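Local coordinates for protein MIP07328p (Drosophila melanogaster, PDB 6FKK) that probably acts as a repulsive axon guidance cue, a semaphorin whose extracellular part is thought to signal by binding receptors on other cells, at residues A[83-88]-A[147-152]; A[98-103]-A[107-112]. All coordinates share one frame; numbering follows the deposited sequence.

Contact 1 of 2, residues A[83-88]-A[147-152]; sequences HNYLRV and YSPAHN. With NAG (2-acetamido-2-deoxy-beta-D-glucopyranose), chain E.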
ATOM      1  N   HIS A  83     -25.075   2.781  -6.015  1.00 82.47           N
ATOM      2  CA  HIS A  83     -24.779   4.128  -5.554  1.00 82.97           C
ATOM      3  C   HIS A  83     -23.554   4.627  -6.310  1.00 82.17           C
ATOM      4  O   HIS A  83     -23.016   3.941  -7.185  1.00 87.29           O
ATOM      5  CB  HIS A  83     -24.555   4.169  -4.037  1.00 86.44           C
ATOM      6  CG  HIS A  83     -25.820   4.245  -3.241  1.00 99.52           C
ATOM      7  ND1 HIS A  83     -26.401   5.441  -2.881  1.00102.41           N
ATOM      8  CD2 HIS A  83     -26.614   3.273  -2.731  1.00101.70           C
ATOM      9  CE1 HIS A  83     -27.499   5.205  -2.187  1.00107.57           C
ATOM     10  NE2 HIS A  83     -27.651   3.897  -2.081  1.00105.20           N
ATOM     11  N   ASN A  84     -23.107   5.830  -5.969  1.00 71.58           N
ATOM     12  CA  ASN A  84     -21.954   6.451  -6.618  1.00 69.73           C
ATOM     13  C   ASN A  84     -20.840   6.580  -5.581  1.00 82.81           C
ATOM     14  O   ASN A  84     -20.732   7.586  -4.881  1.00 82.40           O
ATOM     15  CB  ASN A  84     -22.320   7.805  -7.217  1.00 73.01           C
ATOM     16  CG  ASN A  84     -21.182   8.413  -8.010  1.00 71.19           C
ATOM     17  OD1 ASN A  84     -20.314   7.703  -8.517  1.00 68.28           O
ATOM     18  ND2 ASN A  84     -21.177   9.736  -8.120  1.00 73.36           N
ATOM     19  N   TYR A  85     -20.006   5.547  -5.493  1.00 70.22           N
ATOM     20  CA  TYR A  85     -18.857   5.551  -4.596  1.00 69.11           C
ATOM     21  C   TYR A  85     -17.692   6.224  -5.309  1.00 69.07           C
ATOM     22  O   TYR A  85     -17.179   5.702  -6.304  1.00 82.48           O
ATOM     23  CB  TYR A  85     -18.496   4.130  -4.172  1.00 66.97           C
ATOM     24  CG  TYR A  85     -19.584   3.427  -3.392  1.00 70.21           C
ATOM     25  CD1 TYR A  85     -20.586   2.718  -4.042  1.00 67.01           C
ATOM     26  CD2 TYR A  85     -19.608   3.470  -2.004  1.00 71.36           C
ATOM     27  CE1 TYR A  85     -21.583   2.076  -3.332  1.00 76.28           C
ATOM     28  CE2 TYR A  85     -20.600   2.829  -1.286  1.00 78.64           C
ATOM     29  CZ  TYR A  85     -21.585   2.136  -1.953  1.00 81.45           C
ATOM     30  OH  TYR A  85     -22.574   1.499  -1.237  1.00 82.20           O
ATOM     31  N   LEU A  86     -17.276   7.384  -4.808  1.00 60.08           N
ATOM     32  CA  LEU A  86     -16.156   8.095  -5.410  1.00 67.67           C
ATOM     33  C   LEU A  86     -14.849   7.400  -5.049  1.00 71.36           C
ATOM     34  O   LEU A  86     -14.605   7.083  -3.880  1.00 76.37           O
ATOM     35  CB  LEU A  86     -16.134   9.554  -4.950  1.00 61.07           C
ATOM     36  CG  LEU A  86     -17.128  10.493  -5.641  1.00 64.91           C
ATOM     37  CD1 LEU A  86     -18.536  10.339  -5.082  1.00 67.40           C
ATOM     38  CD2 LEU A  86     -16.662  11.936  -5.538  1.00 79.44           C
ATOM     39  N   ARG A  87     -14.012   7.160  -6.057  1.00 53.82           N
ATOM     40  CA  ARG A  87     -12.821   6.341  -5.871  1.00 56.97           C
ATOM     41  C   ARG A  87     -11.562   6.891  -6.526  1.00 51.64           C
ATOM     42  O   ARG A  87     -10.495   6.297  -6.343  1.00 73.41           O
ATOM     43  CB  ARG A  87     -13.073   4.919  -6.402  1.00 54.42           C
ATOM     44  CG  ARG A  87     -13.979   4.073  -5.525  1.00 54.56           C
ATOM     45  CD  ARG A  87     -13.283   3.703  -4.228  1.00 58.33           C
ATOM     46  NE  ARG A  87     -14.105   2.846  -3.380  1.00 55.34           N
ATOM     47  CZ  ARG A  87     -14.869   3.290  -2.388  1.00 61.31           C
ATOM     48  NH1 ARG A  87     -14.920   4.587  -2.115  1.00 63.57           N
ATOM     49  NH2 ARG A  87     -15.582   2.435  -1.666  1.00 68.00           N
ATOM     50  N   VAL A  88     -11.640   7.984  -7.284  1.00 51.35           N
ATOM     51  CA  VAL A  88     -10.484   8.513  -8.005  1.00 50.59           C
ATOM     52  C   VAL A  88     -10.455  10.026  -7.842  1.00 53.27           C
ATOM     53  O   VAL A  88     -11.424  10.709  -8.193  1.00 56.84           O
ATOM     54  CB  VAL A  88     -10.507   8.145  -9.500  1.00 54.32           C
ATOM     55  CG1 VAL A  88      -9.336   8.790 -10.222  1.00 58.76           C
ATOM     56  CG2 VAL A  88     -10.481   6.636  -9.686  1.00 56.66           C
ATOM     57  N   TYR A 147     -16.170  -0.412 -11.042  1.00 67.09           N
ATOM     58  CA  TYR A 147     -17.626  -0.450 -11.038  1.00 66.72           C
ATOM     59  C   TYR A 147     -18.204  -0.628  -9.642  1.00 69.75           C
ATOM     60  O   TYR A 147     -19.329  -0.181  -9.381  1.00 78.89           O
ATOM     61  CB  TYR A 147     -18.130  -1.587 -11.930  1.00 60.70           C
ATOM     62  CG  TYR A 147     -17.930  -1.375 -13.413  1.00 63.16           C
ATOM     63  CD1 TYR A 147     -16.665  -1.425 -13.981  1.00 59.74           C
ATOM     64  CD2 TYR A 147     -19.015  -1.151 -14.252  1.00 73.55           C
ATOM     65  CE1 TYR A 147     -16.484  -1.240 -15.336  1.00 73.23           C
ATOM     66  CE2 TYR A 147     -18.845  -0.967 -15.609  1.00 67.65           C
ATOM     67  CZ  TYR A 147     -17.578  -1.012 -16.145  1.00 72.49           C
ATOM     68  OH  TYR A 147     -17.400  -0.828 -17.497  1.00 73.63           O
ATOM     69  N   SER A 148     -17.462  -1.269  -8.745  1.00 70.21           N
ATOM     70  CA  SER A 148     -17.929  -1.633  -7.419  1.00 60.46           C
ATOM     71  C   SER A 148     -17.066  -0.975  -6.349  1.00 59.16           C
ATOM     72  O   SER A 148     -15.887  -0.697  -6.584  1.00 64.99           O
ATOM     73  CB  SER A 148     -17.895  -3.158  -7.242  1.00 80.77           C
ATOM     74  OG  SER A 148     -18.225  -3.540  -5.919  1.00 99.63           O
ATOM     75  N   PRO A 149     -17.625  -0.707  -5.164  1.00 68.57           N
ATOM     76  CA  PRO A 149     -16.805  -0.180  -4.063  1.00 62.20           C
ATOM     77  C   PRO A 149     -15.748  -1.149  -3.558  1.00 76.05           C
ATOM     78  O   PRO A 149     -14.976  -0.777  -2.666  1.00 79.26           O
ATOM     79  CB  PRO A 149     -17.840   0.116  -2.965  1.00 73.96           C
ATOM     80  CG  PRO A 149     -19.015  -0.741  -3.306  1.00 75.01           C
ATOM     81  CD  PRO A 149     -19.051  -0.773  -4.803  1.00 78.12           C
ATOM     82  N   ALA A 150     -15.691  -2.369  -4.090  1.00 83.39           N
ATOM     83  CA  ALA A 150     -14.686  -3.336  -3.668  1.00 87.99           C
ATOM     84  C   ALA A 150     -13.284  -2.774  -3.870  1.00111.06           C
ATOM     85  O   ALA A 150     -12.960  -2.247  -4.937  1.00 92.40           O
ATOM     86  CB  ALA A 150     -14.856  -4.641  -4.443  1.00 69.95           C
ATOM     87  N   HIS A 151     -12.454  -2.883  -2.830  1.00132.90           N
ATOM     88  CA  HIS A 151     -11.092  -2.348  -2.852  1.00124.39           C
ATOM     89  C   HIS A 151     -10.136  -3.335  -3.530  1.00107.77           C
ATOM     90  O   HIS A 151      -9.159  -3.811  -2.950  1.00106.86           O
ATOM     91  CB  HIS A 151     -10.635  -2.013  -1.438  1.00126.79           C
ATOM     92  CG  HIS A 151     -11.579  -1.124  -0.687  1.00123.68           C
ATOM     93  ND1 HIS A 151     -11.660   0.235  -0.909  1.00121.49           N
ATOM     94  CD2 HIS A 151     -12.478  -1.400   0.289  1.00123.15           C
ATOM     95  CE1 HIS A 151     -12.571   0.756  -0.106  1.00122.92           C
ATOM     96  NE2 HIS A 151     -13.081  -0.213   0.631  1.00122.95           N
ATOM     97  N   ASN A 152     -10.440  -3.638  -4.792  1.00 93.03           N
ATOM     98  CA  ASN A 152      -9.622  -4.523  -5.610  1.00 61.65           C
ATOM     99  C   ASN A 152      -8.772  -3.774  -6.629  1.00 57.99           C
ATOM    100  O   ASN A 152      -7.936  -4.400  -7.290  1.00 65.49           O
ATOM    101  CB  ASN A 152     -10.512  -5.537  -6.350  1.00 68.68           C
ATOM    102  CG  ASN A 152     -11.449  -4.868  -7.341  1.00100.22           C
ATOM    103  OD1 ASN A 152     -11.771  -3.689  -7.190  1.00104.29           O
ATOM    104  ND2 ASN A 152     -11.892  -5.603  -8.361  1.00109.06           N
TER
HETATM  105  C1  NAG E1014     -11.599  -6.985  -8.645  1.00111.58           C
HETATM  106  C2  NAG E1014     -12.947  -7.731  -8.684  1.00130.58           C
HETATM  107  C3  NAG E1014     -12.788  -9.144  -9.249  1.00130.63           C
HETATM  108  C4  NAG E1014     -12.037  -9.120 -10.572  1.00144.43           C
HETATM  109  C5  NAG E1014     -10.708  -8.405 -10.384  1.00141.57           C
HETATM  110  C6  NAG E1014      -9.905  -8.302 -11.660  1.00158.52           C
HETATM  111  C7  NAG E1014     -13.059  -8.429  -6.314  1.00144.20           C
HETATM  112  C8  NAG E1014     -13.853  -8.344  -5.046  1.00135.37           C
HETATM  113  N2  NAG E1014     -13.566  -7.770  -7.367  1.00144.18           N
HETATM  114  O3  NAG E1014     -14.076  -9.718  -9.436  1.00119.74           O
HETATM  115  O4  NAG E1014     -11.802 -10.448 -11.026  1.00155.49           O
HETATM  116  O5  NAG E1014     -10.956  -7.067  -9.931  1.00114.25           O
HETATM  117  O6  NAG E1014     -10.058  -9.462 -12.465  1.00165.56           O
HETATM  118  O7  NAG E1014     -12.007  -9.061  -6.378  1.00150.69           O

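Contact 2 of 2, residues A[98-103]-A[107-112]; sequences LLCGTN and PRCRHY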
ATOM      1  N   LEU A  98      -9.927  16.328 -10.706  1.00 75.89           N
ATOM      2  CA  LEU A  98     -10.485  15.164 -11.380  1.00 78.49           C
ATOM      3  C   LEU A  98     -11.191  14.283 -10.360  1.00 85.48           C
ATOM      4  O   LEU A  98     -10.618  13.947  -9.319  1.00 91.12           O
ATOM      5  CB  LEU A  98      -9.389  14.377 -12.101  1.00 61.32           C
ATOM      6  CG  LEU A  98      -9.797  13.061 -12.768  1.00 71.89           C
ATOM      7  CD1 LEU A  98     -10.915  13.280 -13.776  1.00 71.46           C
ATOM      8  CD2 LEU A  98      -8.595  12.402 -13.429  1.00 59.54           C
ATOM      9  N   LEU A  99     -12.438  13.919 -10.653  1.00 76.21           N
ATOM     10  CA  LEU A  99     -13.223  13.066  -9.769  1.00 73.46           C
ATOM     11  C   LEU A  99     -13.918  11.990 -10.586  1.00 84.39           C
ATOM     12  O   LEU A  99     -14.589  12.294 -11.577  1.00 90.16           O
ATOM     13  CB  LEU A  99     -14.260  13.875  -8.983  1.00 78.40           C
ATOM     14  CG  LEU A  99     -13.833  14.389  -7.609  1.00 87.22           C
ATOM     15  CD1 LEU A  99     -15.015  15.037  -6.902  1.00 97.44           C
ATOM     16  CD2 LEU A  99     -13.258  13.257  -6.774  1.00 92.41           C
ATOM     17  N   CYS A 100     -13.763  10.737 -10.161  1.00 75.82           N
ATOM     18  CA  CYS A 100     -14.396   9.599 -10.811  1.00 75.63           C
ATOM     19  C   CYS A 100     -15.069   8.732  -9.756  1.00 78.98           C
ATOM     20  O   CYS A 100     -14.527   8.538  -8.664  1.00 68.39           O
ATOM     21  CB  CYS A 100     -13.376   8.767 -11.604  1.00 71.91           C
ATOM     22  SG  CYS A 100     -12.298   9.697 -12.738  1.00 93.44           S
ATOM     23  N   GLY A 101     -16.251   8.213 -10.088  1.00 77.06           N
ATOM     24  CA  GLY A 101     -16.997   7.386  -9.161  1.00 70.59           C
ATOM     25  C   GLY A 101     -17.632   6.207  -9.871  1.00 73.71           C
ATOM     26  O   GLY A 101     -17.752   6.179 -11.098  1.00 77.35           O
ATOM     27  N   THR A 102     -18.050   5.226  -9.065  1.00 68.16           N
ATOM     28  CA  THR A 102     -18.646   4.013  -9.618  1.00 63.82           C
ATOM     29  C   THR A 102     -19.952   4.318 -10.340  1.00 73.61           C
ATOM     30  O   THR A 102     -20.212   3.775 -11.420  1.00 76.55           O
ATOM     31  CB  THR A 102     -18.876   2.983  -8.511  1.00 60.67           C
ATOM     32  OG1 THR A 102     -19.934   3.428  -7.652  1.00 78.81           O
ATOM     33  CG2 THR A 102     -17.611   2.796  -7.688  1.00 56.22           C
ATOM     34  N   ASN A 103     -20.787   5.180  -9.754  1.00 77.77           N
ATOM     35  CA  ASN A 103     -22.041   5.622 -10.368  1.00 85.65           C
ATOM     36  C   ASN A 103     -22.932   4.432 -10.732  1.00 80.69           C
ATOM     37  O   ASN A 103     -23.356   4.267 -11.878  1.00 76.90           O
ATOM     38  CB  ASN A 103     -21.767   6.506 -11.589  1.00 71.58           C
ATOM     39  CG  ASN A 103     -23.034   7.083 -12.196  1.00 85.08           C
ATOM     40  OD1 ASN A 103     -24.022   7.312 -11.498  1.00104.32           O
ATOM     41  ND2 ASN A 103     -23.014   7.304 -13.505  1.00 80.50           N
ATOM     42  N   PRO A 107     -19.462   3.765 -14.409  1.00 84.68           N
ATOM     43  CA  PRO A 107     -18.433   4.700 -13.935  1.00 66.46           C
ATOM     44  C   PRO A 107     -18.243   5.884 -14.873  1.00 75.36           C
ATOM     45  O   PRO A 107     -18.235   5.741 -16.097  1.00 88.85           O
ATOM     46  CB  PRO A 107     -17.171   3.831 -13.862  1.00 59.72           C
ATOM     47  CG  PRO A 107     -17.427   2.707 -14.804  1.00 59.83           C
ATOM     48  CD  PRO A 107     -18.901   2.443 -14.734  1.00 91.42           C
ATOM     49  N   ARG A 108     -18.098   7.066 -14.275  1.00 83.29           N
ATOM     50  CA  ARG A 108     -17.902   8.311 -15.004  1.00 84.43           C
ATOM     51  C   ARG A 108     -16.793   9.107 -14.330  1.00 84.92           C
ATOM     52  O   ARG A 108     -16.467   8.887 -13.161  1.00 64.38           O
ATOM     53  CB  ARG A 108     -19.191   9.146 -15.057  1.00 71.97           C
ATOM     54  CG  ARG A 108     -20.428   8.381 -15.504  1.00 73.94           C
ATOM     55  CD  ARG A 108     -20.477   8.220 -17.013  1.00 79.43           C
ATOM     56  NE  ARG A 108     -20.715   9.494 -17.685  1.00 78.37           N
ATOM     57  CZ  ARG A 108     -20.960   9.617 -18.985  1.00100.76           C
ATOM     58  NH1 ARG A 108     -21.002   8.539 -19.757  1.00113.67           N
ATOM     59  NH2 ARG A 108     -21.165  10.815 -19.513  1.00102.40           N
ATOM     60  N   CYS A 109     -16.211  10.040 -15.083  1.00 79.83           N
ATOM     61  CA  CYS A 109     -15.223  10.972 -14.559  1.00 66.43           C
ATOM     62  C   CYS A 109     -15.665  12.402 -14.836  1.00 77.99           C
ATOM     63  O   CYS A 109     -16.372  12.674 -15.812  1.00 77.39           O
ATOM     64  CB  CYS A 109     -13.834  10.739 -15.169  1.00 74.33           C
ATOM     65  SG  CYS A 109     -12.974   9.249 -14.604  1.00109.43           S
ATOM     66  N   ARG A 110     -15.237  13.318 -13.970  1.00 76.10           N
ATOM     67  CA  ARG A 110     -15.589  14.724 -14.097  1.00 74.12           C
ATOM     68  C   ARG A 110     -14.381  15.593 -13.787  1.00 81.68           C
ATOM     69  O   ARG A 110     -13.482  15.196 -13.040  1.00 86.76           O
ATOM     70  CB  ARG A 110     -16.739  15.121 -13.161  1.00 77.51           C
ATOM     71  CG  ARG A 110     -18.132  14.797 -13.672  1.00 91.90           C
ATOM     72  CD  ARG A 110     -19.178  15.387 -12.738  1.00 96.02           C
ATOM     73  NE  ARG A 110     -20.528  14.919 -13.033  1.00101.23           N
ATOM     74  CZ  ARG A 110     -21.580  15.150 -12.254  1.00101.92           C
ATOM     75  NH1 ARG A 110     -21.434  15.840 -11.131  1.00 98.77           N
ATOM     76  NH2 ARG A 110     -22.776  14.688 -12.593  1.00 97.01           N
ATOM     77  N   HIS A 111     -14.375  16.788 -14.368  1.00 95.48           N
ATOM     78  CA  HIS A 111     -13.394  17.818 -14.063  1.00100.43           C
ATOM     79  C   HIS A 111     -14.099  18.996 -13.405  1.00 93.53           C
ATOM     80  O   HIS A 111     -15.189  19.394 -13.831  1.00 86.75           O
ATOM     81  CB  HIS A 111     -12.659  18.275 -15.325  1.00102.94           C
ATOM     82  CG  HIS A 111     -11.856  17.194 -15.980  1.00 93.13           C
ATOM     83  ND1 HIS A 111     -12.433  16.164 -16.692  1.00 95.54           N
ATOM     84  CD2 HIS A 111     -10.519  16.982 -16.029  1.00 95.29           C
ATOM     85  CE1 HIS A 111     -11.487  15.366 -17.152  1.00 95.95           C
ATOM     86  NE2 HIS A 111     -10.317  15.840 -16.764  1.00 91.54           N
ATOM     87  N   TYR A 112     -13.479  19.549 -12.365  1.00107.81           N
ATOM     88  CA  TYR A 112     -14.099  20.588 -11.556  1.00121.09           C
ATOM     89  C   TYR A 112     -13.210  21.823 -11.497  1.00132.52           C
ATOM     90  O   TYR A 112     -12.014  21.776 -11.798  1.00134.07           O
ATOM     91  CB  TYR A 112     -14.391  20.092 -10.132  1.00101.44           C
ATOM     92  CG  TYR A 112     -15.579  19.161 -10.035  1.00 99.27           C
ATOM     93  CD1 TYR A 112     -15.436  17.794 -10.229  1.00 96.13           C
ATOM     94  CD2 TYR A 112     -16.847  19.652  -9.745  1.00111.59           C
ATOM     95  CE1 TYR A 112     -16.522  16.941 -10.137  1.00107.35           C
ATOM     96  CE2 TYR A 112     -17.939  18.807  -9.653  1.00114.54           C
ATOM     97  CZ  TYR A 112     -17.771  17.453  -9.850  1.00114.13           C
ATOM     98  OH  TYR A 112     -18.855  16.609  -9.757  1.00111.23           O
TER

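Contact 1 of 2, residues A[83-88]-A[147-152]
Pro149 works in two directions at once, its ring lying over Tyr85 while its carbonyl oxygen faces the guanidinium of Arg87. Its CB sits above the centre of the tyrosine ring, 3.8 Å from the centroid and 14° off the normal, a CH-pi contact; CG and CD follow the ring along CD1 and CE1. The phenol is held at its far end too, because Tyr85 OH is hydrogen-bonded to Trp80 O. Arg87 reaches the proline by a chain that bends at chi2 and brings NH2 to the Pro149 carbonyl. The bond from Arg87 NH2 to Pro149 O is weak at 3.4 Å though fairly straight (166°), with the oxygen at the guanidinium edge, in its plane. One face of the guanidinium is backed by Tyr85 CB; over the opposite face comes His151 CE1, 3.8 Å from Arg87 NH2, the imidazole being turned only 16° from the guanidinium plane. NH1 turns back to Leu86 O at 3.1 Å, and NH2 has a stronger partner in Tyr27 O. With an alanine at Arg87, the carbonyls of Pro149 and Tyr27 would probably lose this donor and a gap would open beside the His151 ring. Nearby, Asn152 carries an N-linked sugar, ND2 to C1 of the NAG. The contact joins the start of strand 86-91, where Arg87 and Val88 form a classic beta bulge opposite Cys100 of strand 97-101, to the loop running from strand 135-140 to strand 154-158, with Lys29 of strand 29-33 touching both Arg87 and His151.

Contact 2 of 2, residues A[98-103]-A[107-112]
Cys100 and Cys109 face each other across an antiparallel hairpin and are joined by a disulfide, SG to SG 2.0 Å with chi3 of 107°. They form a non-hydrogen-bonded pair, the kind of antiparallel site at which cross-strand disulfides are usually found. Both sulfurs stand anti to their own carbonyl carbons (chi1 -50° and -72°), which turns each toward the other strand. On the same face Leu98 lays CD1 over the His111 ring, 4.1 Å from its centroid, in a CH-pi contact set off toward the rim. The other face carries Leu99, whose CB lies 4.0 Å from Tyr112 CE1, with the two side chains roughly at right angles.

Backbone bonds bracket the disulfide. Leu99 and Arg110 are bonded in both directions, Leu99 N to Arg110 O at 2.9 Å and Arg110 N to Leu99 O at 2.7 Å; Gly101 and Arg108 form the next such pair, where Gly101 N gives the firmer bond and Arg108 N a weak one. Beyond this pair Thr102 O lies near Pro107 N, which has no hydrogen to share. Asn103 sets its ND2 beside Arg108 CG at 3.4 Å; this amide is held by Lys106 O and Asp68 through ND2 and by Ser64 through OD1.

Tyr112, within the strand, and an outer shell of Asp138 and Trp62 hold the arginines. Arg110 NH1 donates in the plane of its guanidinium to Tyr112 OH at 3.0 Å, while Asp138 of strand 135-140 forms salt bridges with NE of both Arg108 and Arg110, and Trp62 makes a cation-pi contact with Arg110. The single carboxylate of Asp138 is shared by two arginines and would probably offset their charge only in part, and the covalent sulfur bridge fixes the strand register that the backbone bonds already define, as suits an extracellular domain.

In the fold
Contact 2 pairs two strands of a four-stranded antiparallel sheet, consistent with a blade of the sema beta propeller; contact 1, centred about 11 Å from the centre of contact 2, packs a loop against the neighbouring strand 86-91 and the residues just before it. In sequence the hairpin of contact 2 is nested inside the long loop that contact 1 closes. Segments 83-88 and 98-103 meet directly, Tyr85 O 2.9 Å from Thr102 N and Arg87 N 3.0 Å from Cys100 O, both probable hydrogen bonds. The disulfide-bridged hairpin flanks strand 86-91, whose Arg87, with Tyr85 just before it, meets the 147-152 loop. The sugar on Asn152 belongs to contact 1, whereas the Leu99 side chain is about 9 Å from another bound NAG.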